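Local structure of N-isopropylammelide isopropylaminohydrolase (Burkholderia multivorans ATCC 17616, 6NBO) at residues D183-L188 and F205-R210. The protein belongs to the amidohydrolase family of metal-dependent enzymes and binds zinc in a TIM-type beta/alpha barrel. Numbering follows the deposited sequence.
Sequences DLLGGL and FGIAER
With CG anti to the backbone N (chi1 -172°), L185 extends its side chain from the strand toward helix 197-211, and chi2 of 57° leaves CD2 as the branch anti to CA, reaching farthest toward I207 and A208. On the helix, I207 has CG1 beside its own backbone N and CG2 anti to that N, which places CG2 next to the leucine methyl. All the closest approaches converge on L185 CD2: it lies 3.8 Å from I207 CB and 3.9 Å from I207 CG2, and the two side chains cross at about a right angle. The same methyl sits 3.8 Å from A208 N and 4.2 Å from A208 CB, so it meets the helix backbone as well as its side chains. The backbones come nearest at L185 and A208, whose CA atoms are 6.2 Å apart, consistent with the small side chain of A208. No hydrogen bond crosses the interface; it is apolar packing between buried residues. Strand 184-188, helix 197-211 and strand 215-219 form a beta-alpha-beta unit of the amidohydrolase barrel, and here the helix packs against the strand that precedes it. A208 also touches L215 on the following strand, while backbone hydrogen bonds tie L185 to G214 and D216. From the neighbouring helix 170-180, L174 touches L185 and L178 touches I207.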
ATOM      1  N   ASP A 183      -3.548 -10.842   7.482  1.00 25.61           N
ATOM      2  CA  ASP A 183      -4.808 -10.117   7.627  1.00 22.21           C
ATOM      3  C   ASP A 183      -5.776 -10.411   6.490  1.00 25.93           C
ATOM      4  O   ASP A 183      -6.994 -10.478   6.710  1.00 28.29           O
ATOM      5  CB  ASP A 183      -4.532  -8.625   7.689  1.00 26.65           C
ATOM      6  CG  ASP A 183      -3.578  -8.300   8.785  1.00 32.44           C
ATOM      7  OD1 ASP A 183      -3.964  -8.507   9.939  1.00 30.80           O
ATOM      8  OD2 ASP A 183      -2.425  -7.952   8.489  1.00 26.62           O
ATOM      9  N   LEU A 184      -5.253 -10.567   5.283  1.00 22.66           N
ATOM     10  CA  LEU A 184      -6.061 -10.614   4.073  1.00 26.47           C
ATOM     11  C   LEU A 184      -5.627 -11.800   3.234  1.00 21.71           C
ATOM     12  O   LEU A 184      -4.477 -12.242   3.310  1.00 22.17           O
ATOM     13  CB  LEU A 184      -5.903  -9.326   3.240  1.00 21.01           C
ATOM     14  CG  LEU A 184      -6.394  -8.047   3.919  1.00 28.33           C
ATOM     15  CD1 LEU A 184      -5.824  -6.832   3.225  1.00 36.02           C
ATOM     16  CD2 LEU A 184      -7.908  -8.003   3.893  1.00 28.27           C
ATOM     17  N   LEU A 185      -6.549 -12.308   2.423  1.00 23.39           N
ATOM     18  CA  LEU A 185      -6.218 -13.381   1.499  1.00 24.20           C
ATOM     19  C   LEU A 185      -5.868 -12.786   0.142  1.00 23.42           C
ATOM     20  O   LEU A 185      -6.580 -11.914  -0.360  1.00 22.60           O
ATOM     21  CB  LEU A 185      -7.385 -14.362   1.371  1.00 25.05           C
ATOM     22  CG  LEU A 185      -7.070 -15.634   0.584  1.00 26.56           C
ATOM     23  CD1 LEU A 185      -5.884 -16.365   1.221  1.00 24.11           C
ATOM     24  CD2 LEU A 185      -8.304 -16.536   0.528  1.00 25.78           C
ATOM     25  N   GLY A 186      -4.776 -13.262  -0.453  1.00 19.86           N
ATOM     26  CA  GLY A 186      -4.402 -12.874  -1.792  1.00 19.95           C
ATOM     27  C   GLY A 186      -4.683 -13.970  -2.813  1.00 25.19           C
ATOM     28  O   GLY A 186      -5.213 -15.032  -2.509  1.00 25.27           O
ATOM     29  N   GLY A 187      -4.296 -13.679  -4.049  1.00 22.73           N
ATOM     30  CA  GLY A 187      -4.554 -14.579  -5.160  1.00 26.14           C
ATOM     31  C   GLY A 187      -4.283 -13.852  -6.453  1.00 28.01           C
ATOM     32  O   GLY A 187      -3.965 -12.661  -6.465  1.00 23.87           O
ATOM     33  N   LEU A 188      -4.404 -14.588  -7.563  1.00 21.16           N
ATOM     34  CA  LEU A 188      -4.094 -13.951  -8.835  1.00 22.42           C
ATOM     35  C   LEU A 188      -4.803 -14.663  -9.978  1.00 24.48           C
ATOM     36  O   LEU A 188      -5.164 -15.838  -9.880  1.00 25.23           O
ATOM     37  CB  LEU A 188      -2.586 -13.906  -9.100  1.00 22.88           C
ATOM     38  CG  LEU A 188      -1.800 -15.153  -9.514  1.00 28.77           C
ATOM     39  CD1 LEU A 188      -0.354 -14.763  -9.841  1.00 32.60           C
ATOM     40  CD2 LEU A 188      -1.830 -16.222  -8.422  1.00 28.25           C
ATOM     41  N   PHE A 205     -12.598 -17.255  -2.123  1.00 24.73           N
ATOM     42  CA  PHE A 205     -13.626 -16.617  -1.300  1.00 25.09           C
ATOM     43  C   PHE A 205     -14.076 -17.529  -0.165  1.00 29.76           C
ATOM     44  O   PHE A 205     -14.426 -17.044   0.918  1.00 30.98           O
ATOM     45  CB  PHE A 205     -14.822 -16.173  -2.155  1.00 22.65           C
ATOM     46  CG  PHE A 205     -14.641 -14.807  -2.757  1.00 30.01           C
ATOM     47  CD1 PHE A 205     -13.897 -14.639  -3.916  1.00 31.75           C
ATOM     48  CD2 PHE A 205     -15.166 -13.680  -2.132  1.00 29.01           C
ATOM     49  CE1 PHE A 205     -13.702 -13.370  -4.464  1.00 33.70           C
ATOM     50  CE2 PHE A 205     -14.986 -12.419  -2.671  1.00 30.47           C
ATOM     51  CZ  PHE A 205     -14.249 -12.257  -3.838  1.00 30.04           C
ATOM     52  N   GLY A 206     -14.071 -18.847  -0.387  1.00 24.84           N
ATOM     53  CA  GLY A 206     -14.426 -19.761   0.684  1.00 27.83           C
ATOM     54  C   GLY A 206     -13.463 -19.665   1.851  1.00 27.73           C
ATOM     55  O   GLY A 206     -13.877 -19.619   3.013  1.00 30.19           O
ATOM     56  N   ILE A 207     -12.167 -19.609   1.559  1.00 24.32           N
ATOM     57  CA  ILE A 207     -11.177 -19.519   2.629  1.00 28.60           C
ATOM     58  C   ILE A 207     -11.335 -18.209   3.385  1.00 28.51           C
ATOM     59  O   ILE A 207     -11.372 -18.189   4.619  1.00 32.50           O
ATOM     60  CB  ILE A 207      -9.755 -19.674   2.065  1.00 28.83           C
ATOM     61  CG1 ILE A 207      -9.582 -21.058   1.434  1.00 25.36           C
ATOM     62  CG2 ILE A 207      -8.698 -19.421   3.173  1.00 30.44           C
ATOM     63  CD1 ILE A 207      -8.309 -21.180   0.599  1.00 26.47           C
ATOM     64  N   ALA A 208     -11.452 -17.094   2.657  1.00 28.16           N
ATOM     65  CA  ALA A 208     -11.580 -15.802   3.325  1.00 31.49           C
ATOM     66  C   ALA A 208     -12.852 -15.747   4.160  1.00 34.55           C
ATOM     67  O   ALA A 208     -12.846 -15.230   5.285  1.00 32.57           O
ATOM     68  CB  ALA A 208     -11.568 -14.673   2.297  1.00 29.90           C
ATOM     69  N   GLU A 209     -13.949 -16.282   3.626  1.00 31.68           N
ATOM     70  CA  GLU A 209     -15.209 -16.278   4.360  1.00 37.71           C
ATOM     71  C   GLU A 209     -15.087 -17.067   5.655  1.00 39.58           C
ATOM     72  O   GLU A 209     -15.656 -16.684   6.681  1.00 39.38           O
ATOM     73  CB  GLU A 209     -16.323 -16.856   3.484  1.00 38.57           C
ATOM     74  CG  GLU A 209     -17.694 -16.898   4.142  1.00 59.13           C
ATOM     75  CD  GLU A 209     -18.519 -15.653   3.859  1.00 80.21           C
ATOM     76  OE1 GLU A 209     -17.929 -14.594   3.548  1.00 79.01           O
ATOM     77  OE2 GLU A 209     -19.763 -15.743   3.941  1.00 91.85           O
ATOM     78  N   ARG A 210     -14.332 -18.166   5.623  1.00 34.91           N
ATOM     79  CA  ARG A 210     -14.176 -18.994   6.814  0.53 39.00           C
ATOM     80  C   ARG A 210     -13.496 -18.233   7.945  1.00 36.33           C
ATOM     81  O   ARG A 210     -13.838 -18.425   9.116  1.00 32.53           O
ATOM     82  CB  ARG A 210     -13.387 -20.256   6.472  0.53 40.25           C
ATOM     83  CG  ARG A 210     -12.870 -21.024   7.683  0.53 50.39           C
ATOM     84  CD  ARG A 210     -12.722 -22.498   7.348  0.53 54.24           C
ATOM     85  NE  ARG A 210     -12.102 -22.673   6.039  0.53 52.77           N
ATOM     86  CZ  ARG A 210     -10.888 -23.172   5.842  0.53 47.36           C
ATOM     87  NH1 ARG A 210     -10.153 -23.579   6.872  0.53 51.88           N
ATOM     88  NH2 ARG A 210     -10.418 -23.277   4.611  0.53 23.29           N
TER